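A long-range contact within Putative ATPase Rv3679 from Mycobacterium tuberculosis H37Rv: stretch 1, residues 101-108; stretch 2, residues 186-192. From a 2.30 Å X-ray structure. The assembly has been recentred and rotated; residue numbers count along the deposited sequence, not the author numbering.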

ATOM      1  N   GLU A 101      15.436 -22.922  13.332  1.00 57.25           N
ATOM      2  CA  GLU A 101      15.774 -22.615  14.724  1.00 57.77           C
ATOM      3  C   GLU A 101      14.749 -23.294  15.656  1.00 63.65           C
ATOM      4  O   GLU A 101      15.116 -23.884  16.663  1.00 63.25           O
ATOM      5  CB  GLU A 101      15.682 -21.093  14.909  1.00 59.23           C
ATOM      6  CG  GLU A 101      16.887 -20.391  15.506  1.00 67.82           C
ATOM      7  CD  GLU A 101      16.793 -18.872  15.503  1.00 88.04           C
ATOM      8  OE1 GLU A 101      15.664 -18.319  15.490  1.00 78.56           O
ATOM      9  OE2 GLU A 101      17.870 -18.233  15.514  1.00 79.57           O
ATOM     10  N   TYR A 102      13.459 -23.209  15.290  1.00 62.09           N
ATOM     11  CA  TYR A 102      12.312 -23.758  16.006  1.00 62.48           C
ATOM     12  C   TYR A 102      12.341 -25.283  15.978  1.00 67.47           C
ATOM     13  O   TYR A 102      12.253 -25.893  17.038  1.00 67.67           O
ATOM     14  CB  TYR A 102      11.039 -23.181  15.373  1.00 63.95           C
ATOM     15  CG  TYR A 102       9.709 -23.723  15.838  1.00 66.08           C
ATOM     16  CD1 TYR A 102       8.971 -23.063  16.815  1.00 68.65           C
ATOM     17  CD2 TYR A 102       9.096 -24.777  15.169  1.00 66.78           C
ATOM     18  CE1 TYR A 102       7.695 -23.495  17.178  1.00 69.76           C
ATOM     19  CE2 TYR A 102       7.827 -25.224  15.527  1.00 67.77           C
ATOM     20  CZ  TYR A 102       7.128 -24.578  16.531  1.00 76.68           C
ATOM     21  OH  TYR A 102       5.872 -25.012  16.880  1.00 80.92           O
ATOM     22  N   LEU A 103      12.499 -25.896  14.783  1.00 64.74           N
ATOM     23  CA  LEU A 103      12.584 -27.351  14.620  1.00 65.25           C
ATOM     24  C   LEU A 103      13.711 -27.939  15.460  1.00 71.76           C
ATOM     25  O   LEU A 103      13.512 -28.952  16.131  1.00 70.79           O
ATOM     26  CB  LEU A 103      12.796 -27.727  13.145  1.00 65.09           C
ATOM     27  CG  LEU A 103      11.563 -27.778  12.255  1.00 68.99           C
ATOM     28  CD1 LEU A 103      11.968 -27.861  10.808  1.00 69.23           C
ATOM     29  CD2 LEU A 103      10.698 -28.968  12.582  1.00 69.22           C
ATOM     30  N   ASP A 104      14.878 -27.281  15.449  1.00 71.72           N
ATOM     31  CA  ASP A 104      16.051 -27.718  16.196  1.00 73.79           C
ATOM     32  C   ASP A 104      15.928 -27.507  17.714  1.00 81.18           C
ATOM     33  O   ASP A 104      16.242 -28.426  18.462  1.00 81.36           O
ATOM     34  CB  ASP A 104      17.330 -27.069  15.634  1.00 76.31           C
ATOM     35  CG  ASP A 104      18.624 -27.561  16.256  1.00 94.00           C
ATOM     36  OD1 ASP A 104      18.858 -28.801  16.258  1.00 95.50           O
ATOM     37  OD2 ASP A 104      19.412 -26.711  16.730  1.00103.08           O
ATOM     38  N   MET A 105      15.474 -26.326  18.169  1.00 80.30           N
ATOM     39  CA  MET A 105      15.360 -26.028  19.602  1.00 81.39           C
ATOM     40  C   MET A 105      14.187 -26.742  20.299  1.00 83.84           C
ATOM     41  O   MET A 105      14.349 -27.187  21.434  1.00 83.82           O
ATOM     42  CB  MET A 105      15.306 -24.501  19.839  1.00 84.72           C
ATOM     43  CG  MET A 105      15.637 -24.064  21.268  1.00 90.24           C
ATOM     44  SD  MET A 105      17.400 -24.221  21.708  1.00 96.33           S
ATOM     45  CE  MET A 105      17.370 -23.685  23.452  1.00 92.95           C
ATOM     46  N   PHE A 106      13.029 -26.865  19.632  1.00 78.80           N
ATOM     47  CA  PHE A 106      11.818 -27.434  20.235  1.00 77.77           C
ATOM     48  C   PHE A 106      11.527 -28.900  19.922  1.00 77.91           C
ATOM     49  O   PHE A 106      10.793 -29.537  20.682  1.00 76.60           O
ATOM     50  CB  PHE A 106      10.596 -26.577  19.851  1.00 80.15           C
ATOM     51  CG  PHE A 106      10.432 -25.259  20.580  1.00 82.89           C
ATOM     52  CD1 PHE A 106       9.175 -24.692  20.745  1.00 86.98           C
ATOM     53  CD2 PHE A 106      11.535 -24.582  21.096  1.00 86.23           C
ATOM     54  CE1 PHE A 106       9.022 -23.478  21.419  1.00 88.25           C
ATOM     55  CE2 PHE A 106      11.379 -23.376  21.780  1.00 89.51           C
ATOM     56  CZ  PHE A 106      10.124 -22.830  21.933  1.00 87.73           C
ATOM     57  N   TYR A 107      12.049 -29.426  18.802  1.00 72.78           N
ATOM     58  CA  TYR A 107      11.780 -30.804  18.375  1.00 71.79           C
ATOM     59  C   TYR A 107      13.051 -31.598  18.041  1.00 75.12           C
ATOM     60  O   TYR A 107      12.953 -32.786  17.711  1.00 74.07           O
ATOM     61  CB  TYR A 107      10.846 -30.794  17.150  1.00 72.44           C
ATOM     62  CG  TYR A 107       9.460 -30.249  17.405  1.00 73.37           C
ATOM     63  CD1 TYR A 107       8.438 -31.076  17.860  1.00 75.01           C
ATOM     64  CD2 TYR A 107       9.162 -28.910  17.169  1.00 73.97           C
ATOM     65  CE1 TYR A 107       7.151 -30.587  18.070  1.00 75.64           C
ATOM     66  CE2 TYR A 107       7.884 -28.404  17.396  1.00 74.96           C
ATOM     67  CZ  TYR A 107       6.878 -29.250  17.834  1.00 84.34           C
ATOM     68  OH  TYR A 107       5.613 -28.764  18.053  1.00 89.03           O
ATOM     69  N   ASN A 108      14.235 -30.943  18.117  1.00 72.02           N
ATOM     70  CA  ASN A 108      15.548 -31.519  17.784  1.00 72.26           C
ATOM     71  C   ASN A 108      15.564 -32.129  16.343  1.00 75.85           C
ATOM     72  O   ASN A 108      16.154 -33.195  16.105  1.00 75.46           O
ATOM     73  CB  ASN A 108      16.038 -32.505  18.878  1.00 74.00           C
ATOM     74  CG  ASN A 108      17.531 -32.769  18.858  1.00 96.17           C
ATOM     75  OD1 ASN A 108      18.359 -31.860  18.710  1.00 88.83           O
ATOM     76  ND2 ASN A 108      17.905 -34.030  19.011  1.00 90.16           N
ATOM     77  N   GLY A 186       3.408 -30.667  23.145  1.00101.92           N
ATOM     78  CA  GLY A 186       4.770 -30.198  22.925  1.00102.54           C
ATOM     79  C   GLY A 186       5.132 -28.928  23.676  1.00108.36           C
ATOM     80  O   GLY A 186       4.460 -28.573  24.652  1.00108.38           O
ATOM     81  N   PRO A 187       6.197 -28.212  23.240  1.00105.72           N
ATOM     82  CA  PRO A 187       6.618 -26.999  23.969  1.00105.50           C
ATOM     83  C   PRO A 187       6.011 -25.672  23.487  1.00108.10           C
ATOM     84  O   PRO A 187       5.946 -24.725  24.273  1.00107.50           O
ATOM     85  CB  PRO A 187       8.141 -27.017  23.813  1.00107.40           C
ATOM     86  CG  PRO A 187       8.401 -27.831  22.553  1.00111.95           C
ATOM     87  CD  PRO A 187       7.121 -28.503  22.123  1.00107.44           C
ATOM     88  N   VAL A 188       5.585 -25.606  22.205  1.00103.65           N
ATOM     89  CA  VAL A 188       4.983 -24.444  21.535  1.00102.95           C
ATOM     90  C   VAL A 188       3.745 -23.897  22.287  1.00105.75           C
ATOM     91  O   VAL A 188       3.628 -22.677  22.453  1.00104.89           O
ATOM     92  CB  VAL A 188       4.692 -24.740  20.029  1.00106.72           C
ATOM     93  CG1 VAL A 188       3.828 -25.990  19.835  1.00106.58           C
ATOM     94  CG2 VAL A 188       4.096 -23.532  19.306  1.00106.46           C
ATOM     95  N   HIS A 189       2.850 -24.799  22.753  1.00101.65           N
ATOM     96  CA  HIS A 189       1.619 -24.468  23.478  1.00101.07           C
ATOM     97  C   HIS A 189       1.882 -23.813  24.844  1.00102.91           C
ATOM     98  O   HIS A 189       1.036 -23.058  25.329  1.00102.37           O
ATOM     99  CB  HIS A 189       0.708 -25.704  23.593  1.00102.21           C
ATOM    100  CG  HIS A 189       0.029 -26.073  22.306  1.00105.92           C
ATOM    101  ND1 HIS A 189      -1.329 -25.864  22.117  1.00107.78           N
ATOM    102  CD2 HIS A 189       0.550 -26.599  21.171  1.00107.75           C
ATOM    103  CE1 HIS A 189      -1.591 -26.288  20.890  1.00107.14           C
ATOM    104  NE2 HIS A 189      -0.491 -26.725  20.277  1.00107.49           N
ATOM    105  N   ALA A 190       3.063 -24.072  25.441  1.00 97.84           N
ATOM    106  CA  ALA A 190       3.479 -23.479  26.717  1.00 96.75           C
ATOM    107  C   ALA A 190       4.043 -22.066  26.496  1.00 96.74           C
ATOM    108  O   ALA A 190       3.738 -21.159  27.278  1.00 97.14           O
ATOM    109  CB  ALA A 190       4.517 -24.363  27.394  1.00 97.77           C
ATOM    110  N   GLN A 191       4.847 -21.884  25.415  1.00 88.82           N
ATOM    111  CA  GLN A 191       5.483 -20.615  25.019  1.00 86.22           C
ATOM    112  C   GLN A 191       4.468 -19.572  24.570  1.00 84.69           C
ATOM    113  O   GLN A 191       4.677 -18.382  24.803  1.00 83.77           O
ATOM    114  CB  GLN A 191       6.520 -20.843  23.906  1.00 87.30           C
ATOM    115  CG  GLN A 191       7.722 -21.689  24.330  1.00102.91           C
ATOM    116  CD  GLN A 191       8.793 -20.919  25.071  1.00128.87           C
ATOM    117  OE1 GLN A 191       9.231 -19.835  24.657  1.00125.85           O
ATOM    118  NE2 GLN A 191       9.259 -21.479  26.175  1.00123.12           N
ATOM    119  N   SER A 192       3.372 -20.027  23.932  1.00 78.07           N
ATOM    120  CA  SER A 192       2.269 -19.212  23.409  1.00 76.32           C
ATOM    121  C   SER A 192       1.527 -18.434  24.501  1.00 75.07           C
ATOM    122  O   SER A 192       0.974 -17.369  24.223  1.00 73.59           O
ATOM    123  CB  SER A 192       1.282 -20.085  22.635  1.00 79.59           C
ATOM    124  OG  SER A 192       0.554 -20.948  23.494  1.00 84.52           O
TER

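No hydrogen bond joins these two stretches, although two tyrosine hydroxyls lie within the contact. Both hydroxyls meet carbon instead. Y102 OH lies 3.4 Å from V188 CG2, and Y107 OH lies 3.7 Å from V188 CG1. V188 CG1 is also 3.7 Å from Y102 OH, so it meets both hydroxyls, and the pairing is van der Waals packing.

The contact is long-range: touching residues are at least 80 positions apart in sequence. Most of stretch 1 is helix; N108 has left helical phi/psi. Stretch 2 opens with G186 and P187 and is helical from V188 to S192. The helix axes run at 103°, close to perpendicular, and approach no nearer than 12.3 Å. Contact is made largely by side chains. The backbones come nearest at F106 and P187, where the CA atoms are 6.4 Å apart.

F106 has the largest contact area. Its CA-to-CB bond points toward stretch 2, and its ring lies near P187, V188 and Q191, with F106 CD1 4.0 Å from V188 N. F106 CB packs on P187 CG at 3.7 Å, a simple apolar contact. The carbonyl atom F106 O is also near P187 CG, at 3.5 Å. Farther out, F106 CZ touches Q191 CG at 3.6 Å, so the aliphatic part of the glutamine side chain meets the ring tip.

The CA-to-CB bonds of Y102 and Y107 point sideways, but their side-chain ends come nearer to stretch 2. V188 CG2 sits at the edge of the Y102 ring, near its plane. Y107 also brushes the proline, with Y107 CZ 4.4 Å from P187 CD.

Local bonds hold each backbone in shape. F106 N donates to Y102 O at 2.9 Å, one helical turn back. In stretch 2, S192 N donates to V188 O at 3.0 Å. G186 has positive phi, which favours glycine. About 291 Å² is buried in total, counting both sides.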